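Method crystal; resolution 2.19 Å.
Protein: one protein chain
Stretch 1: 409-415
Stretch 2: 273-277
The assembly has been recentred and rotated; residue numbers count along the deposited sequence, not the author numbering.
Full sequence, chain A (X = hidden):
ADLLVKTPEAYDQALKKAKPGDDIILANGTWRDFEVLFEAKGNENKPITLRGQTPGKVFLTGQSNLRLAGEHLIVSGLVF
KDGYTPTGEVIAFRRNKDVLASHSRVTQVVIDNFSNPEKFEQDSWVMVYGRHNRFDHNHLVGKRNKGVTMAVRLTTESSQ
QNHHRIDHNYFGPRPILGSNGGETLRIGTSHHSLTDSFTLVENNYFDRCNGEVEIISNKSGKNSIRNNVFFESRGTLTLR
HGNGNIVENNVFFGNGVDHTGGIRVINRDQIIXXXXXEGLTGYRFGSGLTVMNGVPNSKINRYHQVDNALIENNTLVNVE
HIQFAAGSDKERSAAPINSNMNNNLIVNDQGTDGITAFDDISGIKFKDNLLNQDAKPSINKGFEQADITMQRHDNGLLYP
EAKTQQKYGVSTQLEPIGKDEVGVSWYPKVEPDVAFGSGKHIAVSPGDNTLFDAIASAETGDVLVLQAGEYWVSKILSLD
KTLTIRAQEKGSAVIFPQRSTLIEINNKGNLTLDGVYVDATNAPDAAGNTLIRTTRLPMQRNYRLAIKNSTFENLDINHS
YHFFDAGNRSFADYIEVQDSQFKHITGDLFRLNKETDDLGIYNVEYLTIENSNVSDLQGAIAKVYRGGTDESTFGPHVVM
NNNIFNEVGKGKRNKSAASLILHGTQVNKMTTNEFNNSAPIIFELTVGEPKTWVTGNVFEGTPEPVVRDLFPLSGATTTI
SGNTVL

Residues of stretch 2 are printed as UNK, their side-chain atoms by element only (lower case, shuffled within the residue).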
ATOM      1  N   GLY A 409      43.700   9.403  28.765  1.00 23.31           N
ATOM      2  CA  GLY A 409      43.008   8.516  27.871  1.00 21.47           C
ATOM      3  C   GLY A 409      43.042   7.084  28.376  1.00 23.23           C
ATOM      4  O   GLY A 409      43.172   6.808  29.565  1.00 20.97           O
ATOM      5  N   VAL A 410      42.979   6.181  27.424  1.00 21.15           N
ATOM      6  CA  VAL A 410      42.647   4.780  27.621  1.00 22.49           C
ATOM      7  C   VAL A 410      43.872   4.000  28.110  1.00 25.24           C
ATOM      8  O   VAL A 410      45.014   4.289  27.744  1.00 23.74           O
ATOM      9  CB  VAL A 410      42.089   4.268  26.272  1.00 25.57           C
ATOM     10  CG1 VAL A 410      42.932   3.196  25.652  1.00 24.64           C
ATOM     11  CG2 VAL A 410      40.602   3.949  26.333  1.00 20.23           C
ATOM     12  N   SER A 411      43.629   3.003  28.957  1.00 25.01           N
ATOM     13  CA  SER A 411      44.665   2.084  29.411  1.00 23.35           C
ATOM     14  C   SER A 411      45.293   1.308  28.256  1.00 28.10           C
ATOM     15  O   SER A 411      44.641   0.973  27.259  1.00 24.87           O
ATOM     16  CB  SER A 411      44.075   1.101  30.420  1.00 27.59           C
ATOM     17  OG  SER A 411      45.010   0.095  30.731  1.00 35.00           O
ATOM     18  N   THR A 412      46.583   0.995  28.414  1.00 28.25           N
ATOM     19  CA  THR A 412      47.293   0.164  27.446  1.00 27.40           C
ATOM     20  C   THR A 412      46.911  -1.312  27.517  1.00 26.96           C
ATOM     21  O   THR A 412      47.255  -2.061  26.595  1.00 27.35           O
ATOM     22  CB  THR A 412      48.813   0.263  27.645  1.00 28.78           C
ATOM     23  OG1 THR A 412      49.140  -0.099  28.995  1.00 29.41           O
ATOM     24  CG2 THR A 412      49.333   1.657  27.338  1.00 25.31           C
ATOM     25  N   GLN A 413      46.247  -1.765  28.584  1.00 27.34           N
ATOM     26  CA  GLN A 413      45.910  -3.188  28.666  1.00 33.00           C
ATOM     27  C   GLN A 413      44.596  -3.568  27.984  1.00 27.60           C
ATOM     28  O   GLN A 413      44.239  -4.747  28.002  1.00 33.77           O
ATOM     29  CB  GLN A 413      45.842  -3.633  30.136  1.00 31.04           C
ATOM     30  CG  GLN A 413      47.194  -3.709  30.799  1.00 36.84           C
ATOM     31  CD  GLN A 413      47.476  -2.522  31.677  1.00 44.81           C
ATOM     32  OE1 GLN A 413      47.947  -1.509  31.225  1.00 51.62           O
ATOM     33  NE2 GLN A 413      47.209  -2.649  32.948  1.00 54.91           N
ATOM     34  N   LEU A 414      43.896  -2.637  27.354  1.00 28.89           N
ATOM     35  CA  LEU A 414      42.713  -3.013  26.594  1.00 26.02           C
ATOM     36  C   LEU A 414      43.079  -4.052  25.541  1.00 28.39           C
ATOM     37  O   LEU A 414      44.157  -4.003  24.948  1.00 31.35           O
ATOM     38  CB  LEU A 414      42.089  -1.796  25.926  1.00 21.99           C
ATOM     39  CG  LEU A 414      41.259  -0.817  26.757  1.00 21.96           C
ATOM     40  CD1 LEU A 414      40.794   0.294  25.870  1.00 22.04           C
ATOM     41  CD2 LEU A 414      40.084  -1.517  27.411  1.00 22.94           C
ATOM     42  N   GLU A 415      42.184  -5.019  25.339  1.00 28.54           N
ATOM     43  CA  GLU A 415      42.332  -6.028  24.291  1.00 30.69           C
ATOM     44  C   GLU A 415      40.997  -6.170  23.574  1.00 26.72           C
ATOM     45  O   GLU A 415      40.139  -6.961  23.983  1.00 30.84           O
ATOM     46  CB  GLU A 415      42.799  -7.364  24.868  1.00 32.89           C
ATOM     47  CG  GLU A 415      44.138  -7.269  25.577  1.00 39.24           C
ATOM     48  CD  GLU A 415      44.762  -8.620  25.853  1.00 57.91           C
ATOM     49  OE1 GLU A 415      45.988  -8.764  25.632  1.00 67.25           O
ATOM     50  OE2 GLU A 415      44.034  -9.536  26.292  1.00 62.49           O
ATOM     51  N   UNK A 273      34.092   5.591  31.239  1.00 21.76           N
ATOM     52  CA  UNK A 273      35.516   5.544  31.506  1.00 21.46           C
ATOM     53  C   UNK A 273      36.201   4.523  30.612  1.00 20.93           C
ATOM     54  O   UNK A 273      35.632   3.493  30.248  1.00 22.26           O
ATOM     55  n   UNK A 273      34.831   4.693  37.795  1.00 40.19           N
ATOM     56  c   UNK A 273      35.015   3.818  36.814  1.00 40.31           C
ATOM     57  c   UNK A 273      35.394   3.823  33.354  1.00 26.08           C
ATOM     58  n   UNK A 273      35.767   4.174  35.772  1.00 36.65           N
ATOM     59  c   UNK A 273      36.055   3.324  34.629  1.00 32.28           C
ATOM     60  n   UNK A 273      34.465   2.602  36.888  1.00 26.22           N
ATOM     61  c   UNK A 273      35.821   5.207  32.972  1.00 23.00           C
ATOM     62  N   UNK A 274      37.443   4.841  30.262  1.00 20.49           N
ATOM     63  CA  UNK A 274      38.341   3.921  29.570  1.00 22.77           C
ATOM     64  C   UNK A 274      37.773   3.429  28.233  1.00 21.71           C
ATOM     65  O   UNK A 274      38.011   2.293  27.836  1.00 23.01           O
ATOM     66  c   UNK A 274      38.699   2.734  30.468  1.00 21.71           C
ATOM     67  c   UNK A 274      40.029   2.135  30.104  1.00 24.72           C
ATOM     68  n   UNK A 274      40.120   0.804  30.083  1.00 24.39           N
ATOM     69  o   UNK A 274      40.958   2.863  29.805  1.00 24.31           O
ATOM     70  N   UNK A 275      37.038   4.271  27.518  1.00 20.17           N
ATOM     71  CA  UNK A 275      36.551   3.940  26.187  1.00 17.60           C
ATOM     72  C   UNK A 275      37.423   4.570  25.101  1.00 20.49           C
ATOM     73  O   UNK A 275      37.902   5.698  25.236  1.00 20.61           O
ATOM     74  c   UNK A 275      34.168   3.801  27.020  1.00 19.00           C
ATOM     75  o   UNK A 275      33.811   2.617  26.942  1.00 22.11           O
ATOM     76  c   UNK A 275      35.102   4.403  26.000  1.00 15.64           C
ATOM     77  n   UNK A 275      33.762   4.608  27.986  1.00 16.16           N
ATOM     78  N   UNK A 276      37.573   3.849  23.993  1.00 21.14           N
ATOM     79  CA  UNK A 276      38.407   4.262  22.874  1.00 21.23           C
ATOM     80  C   UNK A 276      37.537   4.526  21.653  1.00 18.64           C
ATOM     81  O   UNK A 276      36.775   3.648  21.236  1.00 18.89           O
ATOM     82  c   UNK A 276      40.366   3.504  21.411  1.00 21.43           C
ATOM     83  c   UNK A 276      40.828   3.515  19.050  1.00 22.46           C
ATOM     84  c   UNK A 276      42.451   4.360  20.599  1.00 20.34           C
ATOM     85  c   UNK A 276      42.062   4.083  19.312  1.00 21.58           C
ATOM     86  c   UNK A 276      39.987   3.234  20.096  1.00 18.91           C
ATOM     87  c   UNK A 276      39.454   3.185  22.568  1.00 16.01           C
ATOM     88  c   UNK A 276      41.607   4.072  21.633  1.00 18.96           C
ATOM     89  o   UNK A 276      42.920   4.361  18.299  1.00 22.54           O
ATOM     90  N   UNK A 277      37.684   5.717  21.068  1.00 18.20           N
ATOM     91  CA  UNK A 277      36.821   6.222  20.001  1.00 19.66           C
ATOM     92  C   UNK A 277      37.688   6.794  18.882  1.00 21.29           C
ATOM     93  O   UNK A 277      38.486   7.708  19.114  1.00 20.30           O
ATOM     94  c   UNK A 277      35.459   6.912  23.012  1.00 21.68           C
ATOM     95  c   UNK A 277      34.850   6.929  21.633  1.00 20.82           C
ATOM     96  c   UNK A 277      35.859   7.297  20.534  1.00 17.77           C
ATOM     97  c   UNK A 277      33.653   7.870  21.624  1.00 22.67           C
TER

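Position 273 carries seven side-chain atoms beyond CA: three carbons in a row, a nitrogen, and then a carbon bearing two further nitrogens. They touch nothing on stretch 1. CB points sideways and the end of the chain leads away, so that no side-chain atom comes within 8 Å of the other stretch. The planar, three-nitrogen end is a guanidinium group, so the residue is Arg-273. A long, charged side chain suits a partly exposed position such as this, where the guanidinium need not be enclosed by the contact.

Position 274 has four side-chain atoms, two carbons with the second carrying one oxygen and one nitrogen, which is a short carboxamide. The oxygen lies 2.8 Å from N of Ser-411, and the nitrogen lies 3.5 Å from CD2 of Leu-414. A carboxylate would carry two oxygens, and a glutamine one more carbon; the residue is Asn-274. Its backbone angles, phi 58° and psi 35°, are left-handed, a conformation that asparagine tolerates better than most residues with a side chain. Although CB points sideways, chi1 near t (-154°) brings the amide end nearer to stretch 1. There OD1 accepts a hydrogen bond from the backbone N of Ser-411, almost straight at 172°. OD1 of Asn-274 also sits 3.4 Å from CA of Val-410, so it is set closely against the backbone just before the donor. ND2 is satisfied by a hydrogen bond elsewhere in the structure.

Position 275 shows the same atom set, two carbons with an oxygen and a nitrogen on the second. The CA-to-CB bond points away from stretch 1, and the residue's contact is made by its backbone: the carbonyl O of position 275 lies 3.4 Å from CG2 of Val-410. The carboxamide identifies Asn-275. Both polar atoms of the amide are hydrogen-bonded elsewhere in the structure, which makes a polar side chain acceptable at a buried site.

Position 276 presents one carbon followed by a six-carbon ring bearing an oxygen, a phenol. Its CB points toward stretch 1; CB of position 276 meets CG2 of Val-410 at 4.0 Å, while CG1 of the same valine approaches the ring obliquely. This is Tyr-276. An aromatic side chain suits this buried place, offering apolar carbon to the valine while its hydroxyl is hydrogen-bonded to a residue just beyond one of the stretches.

Position 277 has four carbons, forked at the second. It is buried but makes no contact with stretch 1. The residue is Leu-277; an all-carbon side chain suits such a site, having no polar group to satisfy.

The contact thus joins one directional bond to a small apolar patch. Asn-274 holds the start of the type I turn from Ser-411 to Leu-414 through the backbone N of Ser-411. Within that turn, N of Gln-413 donates to OG of Ser-411 at 3.1 Å. Beside the bond, Val-410 packs on Tyr-276, and Leu-414 lies against the amide of Asn-274.

Stretch 2, residues 273-277: RNNYL
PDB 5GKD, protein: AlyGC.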